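VgrG protein (Vibrio cholerae, PDB 4DTH) carries an actin cross-linking toxin domain that binds ATP and magnesium ions and probably joins G-actin monomers into oligomers. Local coordinates at residues T119-I122 / D123-H127; F228-L231 / T232-L236; A297-K300 / H301-P304; N357-Q360 / S361-P364. All coordinates share one frame; numbering follows the deposited sequence.

In the fold
The four contacts follow one another along a single chain, all within the actin cross-linking domain, and each is local. Interaction 1 ends helix 101-124; interaction 2 is a buried turn in helix 221-245; interaction 3 is a slack turn in helix 292-307; interaction 4 lies in the loop after strand 343-352. Interactions 2 and 3 touch, their centres about 10 Å apart, where F228, T232 and Y235 meet H301, I302 and M299. Interaction 1 sits on the opposite side of the chain's centre, about 49 Å from interaction 2 between centres. Interaction 4 packs against helix 101-124 and lies near the ATP, whereas interactions 1 to 3 are helix packing farther from it.

Interaction 1: T119-I122 / D123-H127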
ATOM      1  N   THR A 119       8.664 -22.287   9.853  1.00 17.21           N
ATOM      2  CA  THR A 119       9.984 -22.837  10.231  1.00 16.95           C
ATOM      3  C   THR A 119       9.887 -24.371  10.353  1.00 20.44           C
ATOM      4  O   THR A 119      10.741 -25.076   9.817  1.00 20.58           O
ATOM      5  CB  THR A 119      10.526 -22.145  11.500  1.00 22.19           C
ATOM      6  OG1 THR A 119      10.611 -20.736  11.270  1.00 21.37           O
ATOM      7  CG2 THR A 119      11.898 -22.688  11.932  1.00 22.61           C
ATOM      8  N   THR A 120       8.825 -24.884  11.011  1.00 17.84           N
ATOM      9  CA  THR A 120       8.606 -26.327  11.142  1.00 18.45           C
ATOM     10  C   THR A 120       8.235 -26.911   9.776  1.00 21.54           C
ATOM     11  O   THR A 120       8.741 -27.969   9.421  1.00 21.30           O
ATOM     12  CB  THR A 120       7.534 -26.601  12.221  1.00 25.18           C
ATOM     13  OG1 THR A 120       8.023 -26.098  13.460  1.00 23.29           O
ATOM     14  CG2 THR A 120       7.204 -28.083  12.377  1.00 24.40           C
ATOM     15  N   HIS A 121       7.380 -26.199   9.004  1.00 18.41           N
ATOM     16  CA  HIS A 121       6.916 -26.659   7.691  1.00 17.70           C
ATOM     17  C   HIS A 121       8.049 -26.937   6.710  1.00 21.25           C
ATOM     18  O   HIS A 121       8.050 -27.980   6.082  1.00 21.12           O
ATOM     19  CB  HIS A 121       5.900 -25.672   7.084  1.00 18.04           C
ATOM     20  CG  HIS A 121       5.262 -26.181   5.825  1.00 21.45           C
ATOM     21  ND1 HIS A 121       4.148 -27.000   5.863  1.00 23.38           N
ATOM     22  CD2 HIS A 121       5.610 -25.977   4.528  1.00 23.28           C
ATOM     23  CE1 HIS A 121       3.836 -27.248   4.601  1.00 23.12           C
ATOM     24  NE2 HIS A 121       4.688 -26.662   3.761  1.00 23.27           N
ATOM     25  N   ILE A 122       9.026 -26.045   6.598  1.00 18.22           N
ATOM     26  CA  ILE A 122      10.161 -26.265   5.683  1.00 18.76           C
ATOM     27  C   ILE A 122      11.137 -27.350   6.190  1.00 23.20           C
ATOM     28  O   ILE A 122      11.957 -27.869   5.424  1.00 22.44           O
ATOM     29  CB  ILE A 122      10.886 -24.951   5.324  1.00 21.53           C
ATOM     30  CG1 ILE A 122      11.487 -24.276   6.592  1.00 21.17           C
ATOM     31  CG2 ILE A 122       9.970 -24.018   4.512  1.00 22.42           C
ATOM     32  CD1 ILE A 122      12.614 -23.206   6.328  1.00 25.11           C
ATOM     33  N   ASP A 123      11.040 -27.687   7.481  1.00 21.07           N
ATOM     34  CA  ASP A 123      11.888 -28.719   8.060  1.00 21.80           C
ATOM     35  C   ASP A 123      11.329 -30.101   7.784  1.00 27.09           C
ATOM     36  O   ASP A 123      12.092 -31.010   7.489  1.00 26.25           O
ATOM     37  CB  ASP A 123      12.068 -28.497   9.566  1.00 23.32           C
ATOM     38  CG  ASP A 123      13.163 -29.354  10.165  1.00 30.79           C
ATOM     39  OD1 ASP A 123      14.318 -29.281   9.672  1.00 30.90           O
ATOM     40  OD2 ASP A 123      12.870 -30.104  11.106  1.00 31.97           O
ATOM     41  N   GLN A 124      10.002 -30.268   7.866  1.00 24.88           N
ATOM     42  CA  GLN A 124       9.427 -31.597   7.692  1.00 24.99           C
ATOM     43  C   GLN A 124       8.492 -31.803   6.518  1.00 25.81           C
ATOM     44  O   GLN A 124       8.123 -32.943   6.225  1.00 25.81           O
ATOM     45  CB  GLN A 124       8.749 -32.018   8.980  1.00 26.66           C
ATOM     46  CG  GLN A 124       7.575 -31.156   9.358  1.00 34.83           C
ATOM     47  CD  GLN A 124       7.188 -31.392  10.781  1.00 59.75           C
ATOM     48  OE1 GLN A 124       8.038 -31.534  11.673  1.00 54.73           O
ATOM     49  NE2 GLN A 124       5.887 -31.406  11.025  1.00 53.99           N
ATOM     50  N   SER A 125       8.074 -30.707   5.888  1.00 20.65           N
ATOM     51  CA  SER A 125       7.164 -30.757   4.761  1.00 20.34           C
ATOM     52  C   SER A 125       7.666 -29.848   3.647  1.00 21.79           C
ATOM     53  O   SER A 125       6.872 -29.184   2.998  1.00 20.18           O
ATOM     54  CB  SER A 125       5.756 -30.371   5.208  1.00 23.84           C
ATOM     55  OG  SER A 125       5.271 -31.332   6.132  1.00 29.55           O
ATOM     56  N   ASN A 126       8.995 -29.805   3.434  1.00 19.86           N
ATOM     57  CA  ASN A 126       9.564 -28.940   2.397  1.00 19.42           C
ATOM     58  C   ASN A 126       8.995 -29.277   1.015  1.00 22.64           C
ATOM     59  O   ASN A 126       8.820 -30.458   0.699  1.00 21.61           O
ATOM     60  CB  ASN A 126      11.092 -28.993   2.403  1.00 20.76           C
ATOM     61  CG  ASN A 126      11.712 -27.704   1.904  1.00 24.98           C
ATOM     62  OD1 ASN A 126      11.183 -26.606   2.115  1.00 22.66           O
ATOM     63  ND2 ASN A 126      12.864 -27.811   1.265  1.00 21.53           N
ATOM     64  N   HIS A 127       8.655 -28.234   0.229  1.00 19.13           N
ATOM     65  CA  HIS A 127       8.063 -28.363  -1.120  1.00 18.43           C
ATOM     66  C   HIS A 127       6.642 -28.937  -1.113  1.00 22.11           C
ATOM     67  O   HIS A 127       6.224 -29.576  -2.075  1.00 20.40           O
ATOM     68  CB  HIS A 127       8.992 -29.101  -2.097  1.00 19.39           C
ATOM     69  CG  HIS A 127      10.240 -28.345  -2.430  1.00 22.10           C
ATOM     70  ND1 HIS A 127      10.291 -27.484  -3.511  1.00 23.21           N
ATOM     71  CD2 HIS A 127      11.458 -28.383  -1.843  1.00 23.40           C
ATOM     72  CE1 HIS A 127      11.525 -27.010  -3.537  1.00 22.63           C
ATOM     73  NE2 HIS A 127      12.269 -27.528  -2.560  1.00 23.08           N
TER
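T120 with Q124 and H121 with S125 close the last turn of helix 101-124, so this is a helix C-terminus running out into a loop. The backbone bonds are those of a final helical turn. T120 O accepts Q124 N at 3.0 Å, and D123 N adds a weak second bond to the same oxygen. One step on, H121 O takes S125 N at 2.7 Å. S125 is where the chain leaves helical angles, and this bond therefore ties the helix to its exit.

The same pair makes a CH-pi contact. S125 CB stands over one face of the imidazole, 3.9 Å from the centroid of the H121 ring and displaced toward the rim. A chi1 of -173° swings the H121 ring opposite its own backbone nitrogen and onto the S125 side, and its NE2 is hydrogen-bonded to Q128 O in the following loop.

Looser packing completes the turn. T120 and Q124 run side by side, the methyl CG2 of T120 lying 3.6 Å from Q124 OE1. I122 packs on I151 and A153 of strand 150-153 and also meets N126, whose amide is held from outside: OD1 bonds to A153 N and ND2 to A159 O. The helix end is thus joined to that strand by apolar and hydrogen-bonded contacts. Within the turn, N126 OD1 comes 3.6 Å from I122 CB.

Interaction 2: F228-L231 / T232-L236; sequences FAYL and TSIYL
F228 holds CG on the far side of CB from its backbone N (chi1 174°), which lays the ring alongside the turn that carries T232; the hydroxyl of T232, beside its own backbone N (chi1 -54°), donates to the carbonyl of F228, its oxygen lying over that ring. The result, inside helix 221-245, is a threonine folded back on its own helix. The bond from T232 OG1 to F228 O is 2.8 Å long, and OG1 sits over the centre of the phenyl ring, 3.4 Å above its plane. T232 N reaches the same F228 O, also at 2.8 Å, from the opposite face of the carbonyl plane.

S233 repeats the pattern one residue later. Its OG donates to A229 O at 2.7 Å and its backbone N approaches A229 O from the other side. S233 OG is also bonded to Q202 N, which links this helix to the chain just ahead of helix 204-212.

On another side of the helix, I234 CD1 lies over one face of the Y230 ring, 3.8 Å from its centroid, shifted toward the hydroxyl end; CZ of Y230 is nearest to it at 3.4 Å. L231 and Y235 run side by side, and Y235 stacks on F322.

All the touching residues are buried. By donating hydrogen bonds to carbonyls of the preceding turn, T232 and S233 place hydroxyls in a largely apolar helix interface without leaving those donors unmatched.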
ATOM      1  N   PHE A 228      -7.127  22.003  -1.750  1.00 19.82           N
ATOM      2  CA  PHE A 228      -6.192  22.652  -2.669  1.00 19.10           C
ATOM      3  C   PHE A 228      -4.751  22.328  -2.298  1.00 21.81           C
ATOM      4  O   PHE A 228      -3.990  21.955  -3.179  1.00 21.52           O
ATOM      5  CB  PHE A 228      -6.405  24.174  -2.687  1.00 20.67           C
ATOM      6  CG  PHE A 228      -5.373  24.927  -3.495  1.00 21.13           C
ATOM      7  CD1 PHE A 228      -5.526  25.093  -4.868  1.00 22.94           C
ATOM      8  CD2 PHE A 228      -4.269  25.505  -2.878  1.00 23.06           C
ATOM      9  CE1 PHE A 228      -4.594  25.827  -5.607  1.00 23.06           C
ATOM     10  CE2 PHE A 228      -3.343  26.252  -3.622  1.00 24.68           C
ATOM     11  CZ  PHE A 228      -3.509  26.389  -4.980  1.00 21.93           C
ATOM     12  N   ALA A 229      -4.371  22.472  -1.010  1.00 19.27           N
ATOM     13  CA  ALA A 229      -2.996  22.181  -0.592  1.00 19.55           C
ATOM     14  C   ALA A 229      -2.615  20.718  -0.831  1.00 22.03           C
ATOM     15  O   ALA A 229      -1.504  20.449  -1.294  1.00 20.77           O
ATOM     16  CB  ALA A 229      -2.793  22.538   0.862  1.00 20.64           C
ATOM     17  N   TYR A 230      -3.538  19.788  -0.546  1.00 19.32           N
ATOM     18  CA  TYR A 230      -3.317  18.355  -0.725  1.00 18.37           C
ATOM     19  C   TYR A 230      -3.099  18.026  -2.208  1.00 21.32           C
ATOM     20  O   TYR A 230      -2.065  17.444  -2.559  1.00 19.69           O
ATOM     21  CB  TYR A 230      -4.507  17.562  -0.144  1.00 19.02           C
ATOM     22  CG  TYR A 230      -4.389  16.064  -0.338  1.00 18.84           C
ATOM     23  CD1 TYR A 230      -3.493  15.311   0.419  1.00 20.44           C
ATOM     24  CD2 TYR A 230      -5.135  15.407  -1.310  1.00 19.37           C
ATOM     25  CE1 TYR A 230      -3.364  13.937   0.229  1.00 19.43           C
ATOM     26  CE2 TYR A 230      -5.026  14.029  -1.498  1.00 19.44           C
ATOM     27  CZ  TYR A 230      -4.136  13.300  -0.727  1.00 22.28           C
ATOM     28  OH  TYR A 230      -4.011  11.952  -0.930  1.00 22.08           O
ATOM     29  N   LEU A 231      -4.067  18.401  -3.072  1.00 18.36           N
ATOM     30  CA  LEU A 231      -3.986  18.128  -4.511  1.00 17.53           C
ATOM     31  C   LEU A 231      -2.812  18.838  -5.162  1.00 19.97           C
ATOM     32  O   LEU A 231      -2.068  18.198  -5.902  1.00 18.42           O
ATOM     33  CB  LEU A 231      -5.293  18.497  -5.227  1.00 17.92           C
ATOM     34  CG  LEU A 231      -6.473  17.557  -5.000  1.00 22.05           C
ATOM     35  CD1 LEU A 231      -7.705  18.060  -5.739  1.00 22.37           C
ATOM     36  CD2 LEU A 231      -6.136  16.108  -5.443  1.00 24.01           C
ATOM     37  N   THR A 232      -2.615  20.142  -4.873  1.00 17.29           N
ATOM     38  CA  THR A 232      -1.486  20.873  -5.459  1.00 16.24           C
ATOM     39  C   THR A 232      -0.161  20.217  -5.068  1.00 19.27           C
ATOM     40  O   THR A 232       0.688  20.053  -5.932  1.00 18.60           O
ATOM     41  CB  THR A 232      -1.531  22.372  -5.136  1.00 20.54           C
ATOM     42  OG1 THR A 232      -2.795  22.907  -5.536  1.00 20.24           O
ATOM     43  CG2 THR A 232      -0.431  23.137  -5.844  1.00 20.12           C
ATOM     44  N   SER A 233      -0.002  19.809  -3.789  1.00 17.25           N
ATOM     45  CA  SER A 233       1.229  19.146  -3.337  1.00 16.69           C
ATOM     46  C   SER A 233       1.487  17.865  -4.140  1.00 19.34           C
ATOM     47  O   SER A 233       2.611  17.643  -4.580  1.00 18.43           O
ATOM     48  CB  SER A 233       1.176  18.850  -1.841  1.00 19.87           C
ATOM     49  OG  SER A 233       1.156  20.071  -1.110  1.00 21.99           O
ATOM     50  N   ILE A 234       0.440  17.054  -4.372  1.00 16.67           N
ATOM     51  CA  ILE A 234       0.553  15.815  -5.149  1.00 15.94           C
ATOM     52  C   ILE A 234       0.894  16.114  -6.613  1.00 18.75           C
ATOM     53  O   ILE A 234       1.782  15.468  -7.169  1.00 17.37           O
ATOM     54  CB  ILE A 234      -0.713  14.933  -5.006  1.00 18.35           C
ATOM     55  CG1 ILE A 234      -0.771  14.324  -3.587  1.00 18.86           C
ATOM     56  CG2 ILE A 234      -0.752  13.818  -6.102  1.00 19.06           C
ATOM     57  CD1 ILE A 234      -1.993  13.496  -3.297  1.00 22.33           C
ATOM     58  N   TYR A 235       0.181  17.080  -7.230  1.00 16.79           N
ATOM     59  CA  TYR A 235       0.410  17.434  -8.638  1.00 17.22           C
ATOM     60  C   TYR A 235       1.838  17.941  -8.853  1.00 19.82           C
ATOM     61  O   TYR A 235       2.494  17.513  -9.802  1.00 19.41           O
ATOM     62  CB  TYR A 235      -0.598  18.493  -9.125  1.00 18.48           C
ATOM     63  CG  TYR A 235      -2.010  18.016  -9.411  1.00 19.61           C
ATOM     64  CD1 TYR A 235      -2.617  17.038  -8.622  1.00 21.33           C
ATOM     65  CD2 TYR A 235      -2.786  18.632 -10.387  1.00 20.69           C
ATOM     66  CE1 TYR A 235      -3.948  16.669  -8.821  1.00 23.34           C
ATOM     67  CE2 TYR A 235      -4.110  18.260 -10.606  1.00 21.43           C
ATOM     68  CZ  TYR A 235      -4.697  17.301  -9.802  1.00 28.10           C
ATOM     69  OH  TYR A 235      -5.992  16.930 -10.053  1.00 26.36           O
ATOM     70  N   LEU A 236       2.322  18.831  -7.953  1.00 17.65           N
ATOM     71  CA  LEU A 236       3.673  19.390  -8.030  1.00 17.26           C
ATOM     72  C   LEU A 236       4.737  18.317  -7.825  1.00 20.54           C
ATOM     73  O   LEU A 236       5.718  18.296  -8.565  1.00 19.17           O
ATOM     74  CB  LEU A 236       3.871  20.553  -7.037  1.00 16.86           C
ATOM     75  CG  LEU A 236       3.068  21.830  -7.301  1.00 20.33           C
ATOM     76  CD1 LEU A 236       3.372  22.879  -6.227  1.00 20.48           C
ATOM     77  CD2 LEU A 236       3.339  22.398  -8.699  1.00 23.00           C
TER

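Interaction 3: A297-K300 / H301-P304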
ATOM      1  N   ALA A 297     -13.567  25.935  -8.062  1.00 29.05           N
ATOM      2  CA  ALA A 297     -12.649  26.975  -7.578  1.00 28.48           C
ATOM      3  C   ALA A 297     -11.276  26.393  -7.222  1.00 29.98           C
ATOM      4  O   ALA A 297     -10.256  26.974  -7.592  1.00 29.12           O
ATOM      5  CB  ALA A 297     -13.249  27.694  -6.376  1.00 29.45           C
ATOM      6  N   VAL A 298     -11.245  25.226  -6.544  1.00 24.80           N
ATOM      7  CA  VAL A 298      -9.990  24.551  -6.189  1.00 23.14           C
ATOM      8  C   VAL A 298      -9.238  24.155  -7.469  1.00 25.52           C
ATOM      9  O   VAL A 298      -8.070  24.524  -7.632  1.00 24.12           O
ATOM     10  CB  VAL A 298     -10.226  23.323  -5.256  1.00 26.50           C
ATOM     11  CG1 VAL A 298      -8.984  22.436  -5.174  1.00 26.11           C
ATOM     12  CG2 VAL A 298     -10.668  23.754  -3.862  1.00 26.16           C
ATOM     13  N   MET A 299      -9.908  23.398  -8.368  1.00 23.48           N
ATOM     14  CA  MET A 299      -9.317  22.888  -9.607  1.00 23.02           C
ATOM     15  C   MET A 299      -8.779  23.977 -10.519  1.00 26.96           C
ATOM     16  O   MET A 299      -7.665  23.838 -11.035  1.00 25.40           O
ATOM     17  CB  MET A 299     -10.277  21.941 -10.350  1.00 24.68           C
ATOM     18  CG  MET A 299     -10.659  20.696  -9.542  1.00 27.00           C
ATOM     19  SD  MET A 299      -9.289  19.865  -8.686  1.00 29.52           S
ATOM     20  CE  MET A 299      -8.321  19.413 -10.014  1.00 26.55           C
ATOM     21  N   LYS A 300      -9.547  25.065 -10.685  1.00 26.34           N
ATOM     22  CA  LYS A 300      -9.164  26.209 -11.513  1.00 26.41           C
ATOM     23  C   LYS A 300      -7.854  26.840 -11.021  1.00 28.52           C
ATOM     24  O   LYS A 300      -7.033  27.235 -11.848  1.00 29.69           O
ATOM     25  CB  LYS A 300     -10.302  27.254 -11.562  1.00 30.26           C
ATOM     26  CG  LYS A 300     -10.990  27.366 -12.928  1.00 59.03           C
ATOM     27  CD  LYS A 300     -12.487  27.066 -12.853  1.00 75.09           C
ATOM     28  CE  LYS A 300     -13.181  27.073 -14.195  1.00 91.32           C
ATOM     29  NZ  LYS A 300     -14.461  27.830 -14.129  1.00103.46           N
ATOM     30  N   HIS A 301      -7.626  26.869  -9.693  1.00 22.97           N
ATOM     31  CA  HIS A 301      -6.423  27.453  -9.088  1.00 22.16           C
ATOM     32  C   HIS A 301      -5.166  26.579  -9.103  1.00 23.73           C
ATOM     33  O   HIS A 301      -4.067  27.095  -8.879  1.00 22.34           O
ATOM     34  CB  HIS A 301      -6.720  27.990  -7.686  1.00 23.24           C
ATOM     35  CG  HIS A 301      -7.500  29.263  -7.706  1.00 26.61           C
ATOM     36  ND1 HIS A 301      -8.882  29.262  -7.679  1.00 28.85           N
ATOM     37  CD2 HIS A 301      -7.066  30.543  -7.770  1.00 28.16           C
ATOM     38  CE1 HIS A 301      -9.244  30.538  -7.717  1.00 28.06           C
ATOM     39  NE2 HIS A 301      -8.184  31.343  -7.755  1.00 28.22           N
ATOM     40  N   ILE A 302      -5.303  25.275  -9.385  1.00 20.04           N
ATOM     41  CA  ILE A 302      -4.139  24.379  -9.427  1.00 19.45           C
ATOM     42  C   ILE A 302      -3.253  24.626 -10.656  1.00 22.95           C
ATOM     43  O   ILE A 302      -2.035  24.636 -10.508  1.00 22.44           O
ATOM     44  CB  ILE A 302      -4.525  22.885  -9.272  1.00 21.75           C
ATOM     45  CG1 ILE A 302      -5.267  22.645  -7.939  1.00 22.60           C
ATOM     46  CG2 ILE A 302      -3.270  21.979  -9.367  1.00 21.99           C
ATOM     47  CD1 ILE A 302      -5.833  21.216  -7.748  1.00 24.60           C
ATOM     48  N   LYS A 303      -3.858  24.767 -11.856  1.00 21.10           N
ATOM     49  CA  LYS A 303      -3.155  24.973 -13.143  1.00 21.51           C
ATOM     50  C   LYS A 303      -1.997  26.010 -13.040  1.00 25.00           C
ATOM     51  O   LYS A 303      -0.867  25.649 -13.391  1.00 24.58           O
ATOM     52  CB  LYS A 303      -4.136  25.361 -14.287  1.00 24.71           C
ATOM     53  CG  LYS A 303      -5.211  24.319 -14.636  1.00 36.15           C
ATOM     54  CD  LYS A 303      -6.104  24.791 -15.813  1.00 40.07           C
ATOM     55  CE  LYS A 303      -7.220  23.811 -16.113  1.00 43.95           C
ATOM     56  NZ  LYS A 303      -7.758  23.936 -17.495  1.00 45.72           N
ATOM     57  N   PRO A 304      -2.204  27.247 -12.508  1.00 21.73           N
ATOM     58  CA  PRO A 304      -1.075  28.197 -12.436  1.00 21.13           C
ATOM     59  C   PRO A 304       0.039  27.793 -11.484  1.00 22.38           C
ATOM     60  O   PRO A 304       1.172  28.214 -11.698  1.00 21.63           O
ATOM     61  CB  PRO A 304      -1.717  29.528 -12.009  1.00 23.06           C
ATOM     62  CG  PRO A 304      -3.173  29.313 -12.012  1.00 27.80           C
ATOM     63  CD  PRO A 304      -3.465  27.864 -12.042  1.00 23.27           C
TER
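The imidazole of H301 meets A297 edge-on, with A297 O exactly in the ring plane. Both sit in helix 292-307, and the contact is a side chain bonding to a backbone carbonyl one turn earlier. The bond from H301 ND1 to A297 O, 2.7 Å, is nearly straight, with an N-H...O angle of 170°. ND1 therefore carries a hydrogen here. The ring is turned back along the helix to this acceptor by a chi1 of -74°, which sets CG opposite the carbonyl carbon of H301. Around the ring, F228 of helix 221-245, L212 of helix 204-212 and the loop residues T213 and E216 also touch H301.

The strong ring bond coincides with a slack piece of backbone. H301 N divides itself between two weak bonds, to A297 O and to V298 O. I302 N likewise has a weak bond to V298 O and a sounder one, 3.2 Å, to M299 O, three residues back; it arrives well above the plane of that carbonyl. The helix is kinked at P304, whose nitrogen has no bond to the turn before, and P304 CD takes up a place 3.6 Å from K300 O.

The apolar side packs more simply. M299 and I302 lie alongside each other, both touching Y235 of helix 221-245 and F319 of helix 312-323, so this face joins three helices. The methionine chain, bent at chi2 and chi3, curls its thioether round to the isoleucine tip, with both SD and CE of M299 3.8 Å from I302 CD1.

Interaction 4: N357-Q360 / S361-P364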
ATOM      1  N   ASN A 357       9.717   5.627  13.182  1.00 28.17           N
ATOM      2  CA  ASN A 357       9.757   5.314  14.618  1.00 28.41           C
ATOM      3  C   ASN A 357       8.371   5.348  15.271  1.00 30.98           C
ATOM      4  O   ASN A 357       8.052   4.456  16.060  1.00 29.98           O
ATOM      5  CB  ASN A 357      10.723   6.247  15.356  1.00 32.46           C
ATOM      6  CG  ASN A 357      12.162   6.148  14.905  1.00 62.83           C
ATOM      7  OD1 ASN A 357      12.807   7.155  14.596  1.00 63.99           O
ATOM      8  ND2 ASN A 357      12.701   4.938  14.860  1.00 54.82           N
ATOM      9  N   GLU A 358       7.534   6.337  14.892  1.00 26.99           N
ATOM     10  CA  GLU A 358       6.165   6.526  15.394  1.00 26.66           C
ATOM     11  C   GLU A 358       5.236   5.315  15.144  1.00 29.56           C
ATOM     12  O   GLU A 358       4.265   5.131  15.877  1.00 28.61           O
ATOM     13  CB  GLU A 358       5.529   7.787  14.782  1.00 28.27           C
ATOM     14  CG  GLU A 358       6.221   9.090  15.158  1.00 38.42           C
ATOM     15  CD  GLU A 358       7.268   9.594  14.183  1.00 53.99           C
ATOM     16  OE1 GLU A 358       7.953   8.766  13.539  1.00 34.86           O
ATOM     17  OE2 GLU A 358       7.428  10.833  14.093  1.00 50.90           O
ATOM     18  N   LEU A 359       5.519   4.515  14.105  1.00 25.02           N
ATOM     19  CA  LEU A 359       4.669   3.382  13.745  1.00 24.25           C
ATOM     20  C   LEU A 359       5.303   2.010  13.957  1.00 26.65           C
ATOM     21  O   LEU A 359       4.654   1.002  13.657  1.00 25.08           O
ATOM     22  CB  LEU A 359       4.147   3.518  12.297  1.00 23.85           C
ATOM     23  CG  LEU A 359       3.366   4.794  11.929  1.00 27.03           C
ATOM     24  CD1 LEU A 359       2.993   4.766  10.479  1.00 27.02           C
ATOM     25  CD2 LEU A 359       2.105   4.963  12.775  1.00 28.47           C
ATOM     26  N   GLN A 360       6.549   1.954  14.470  1.00 24.26           N
ATOM     27  CA  GLN A 360       7.237   0.671  14.696  1.00 24.44           C
ATOM     28  C   GLN A 360       6.493  -0.312  15.594  1.00 27.69           C
ATOM     29  O   GLN A 360       6.609  -1.524  15.381  1.00 26.12           O
ATOM     30  CB  GLN A 360       8.663   0.860  15.204  1.00 25.99           C
ATOM     31  CG  GLN A 360       9.626   1.264  14.098  1.00 44.69           C
ATOM     32  CD  GLN A 360      10.045   0.126  13.162  1.00 61.58           C
ATOM     33  OE1 GLN A 360       9.720  -1.058  13.337  1.00 52.23           O
ATOM     34  NE2 GLN A 360      10.812   0.490  12.155  1.00 57.53           N
ATOM     35  N   SER A 361       5.728   0.226  16.589  1.00 25.71           N
ATOM     36  CA  SER A 361       4.971  -0.593  17.534  1.00 25.41           C
ATOM     37  C   SER A 361       3.865  -1.426  16.847  1.00 27.62           C
ATOM     38  O   SER A 361       3.384  -2.395  17.437  1.00 27.04           O
ATOM     39  CB  SER A 361       4.387   0.275  18.646  1.00 28.62           C
ATOM     40  OG  SER A 361       3.461   1.212  18.117  1.00 38.09           O
ATOM     41  N   TYR A 362       3.469  -1.062  15.605  1.00 22.68           N
ATOM     42  CA  TYR A 362       2.430  -1.775  14.848  1.00 21.40           C
ATOM     43  C   TYR A 362       3.002  -2.993  14.106  1.00 23.46           C
ATOM     44  O   TYR A 362       2.241  -3.805  13.580  1.00 22.85           O
ATOM     45  CB  TYR A 362       1.770  -0.820  13.831  1.00 22.40           C
ATOM     46  CG  TYR A 362       0.950   0.279  14.480  1.00 23.80           C
ATOM     47  CD1 TYR A 362      -0.392   0.081  14.790  1.00 25.44           C
ATOM     48  CD2 TYR A 362       1.514   1.516  14.775  1.00 25.23           C
ATOM     49  CE1 TYR A 362      -1.151   1.082  15.397  1.00 25.56           C
ATOM     50  CE2 TYR A 362       0.761   2.533  15.374  1.00 26.61           C
ATOM     51  CZ  TYR A 362      -0.572   2.308  15.680  1.00 31.51           C
ATOM     52  OH  TYR A 362      -1.324   3.291  16.277  1.00 29.42           O
ATOM     53  N   LEU A 363       4.337  -3.093  14.033  1.00 19.68           N
ATOM     54  CA  LEU A 363       5.000  -4.135  13.259  1.00 19.08           C
ATOM     55  C   LEU A 363       5.562  -5.270  14.114  1.00 24.00           C
ATOM     56  O   LEU A 363       6.161  -5.011  15.162  1.00 23.99           O
ATOM     57  CB  LEU A 363       6.106  -3.517  12.368  1.00 19.02           C
ATOM     58  CG  LEU A 363       5.698  -2.865  11.017  1.00 22.42           C
ATOM     59  CD1 LEU A 363       5.121  -3.880  10.023  1.00 22.40           C
ATOM     60  CD2 LEU A 363       4.759  -1.675  11.203  1.00 23.48           C
ATOM     61  N   PRO A 364       5.385  -6.533  13.674  1.00 21.15           N
ATOM     62  CA  PRO A 364       5.961  -7.655  14.433  1.00 21.48           C
ATOM     63  C   PRO A 364       7.477  -7.694  14.293  1.00 26.62           C
ATOM     64  O   PRO A 364       8.021  -7.319  13.247  1.00 24.85           O
ATOM     65  CB  PRO A 364       5.307  -8.887  13.807  1.00 23.10           C
ATOM     66  CG  PRO A 364       4.974  -8.477  12.412  1.00 26.45           C
ATOM     67  CD  PRO A 364       4.716  -6.996  12.435  1.00 21.96           C
TER
HETATM   68  O   HOH W   1       6.193   2.949  17.556  1.00 37.30           O
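A water is held between N357 and S361: it donates to N357 O at 2.8 Å and accepts from S361 N at 2.9 Å, bridging the two across the start of a run of turns that follows strand 343-352. Two overlapping type I beta turns make up the direct contact. In the first, Y362 N bonds to L359 O at 3.1 Å; in the second, L363 N bonds to Q360 O, also at 3.1 Å. Both donors come in well above the carbonyl planes, 49° and 57° out of them.

The Y362 ring presents its edge to the first turn, with L359 O close to the ring plane, 3.4 Å from Y362 CD2. The tyrosine hydroxyl is tied elsewhere, to M98 O, while the ring rests on V104 of helix 101-124 and I25 of strand 24-30. The L363 side chain, which packs on I27 of the same strand, is about 8 Å from the bound ATP.

L363 CD2 packs 3.6 Å from the carbonyl oxygen L359 O. The side chains of L359 and Y362 run aslant to each other, and their apolar touch is L359 CD2 to Y362 CE2, 3.8 Å.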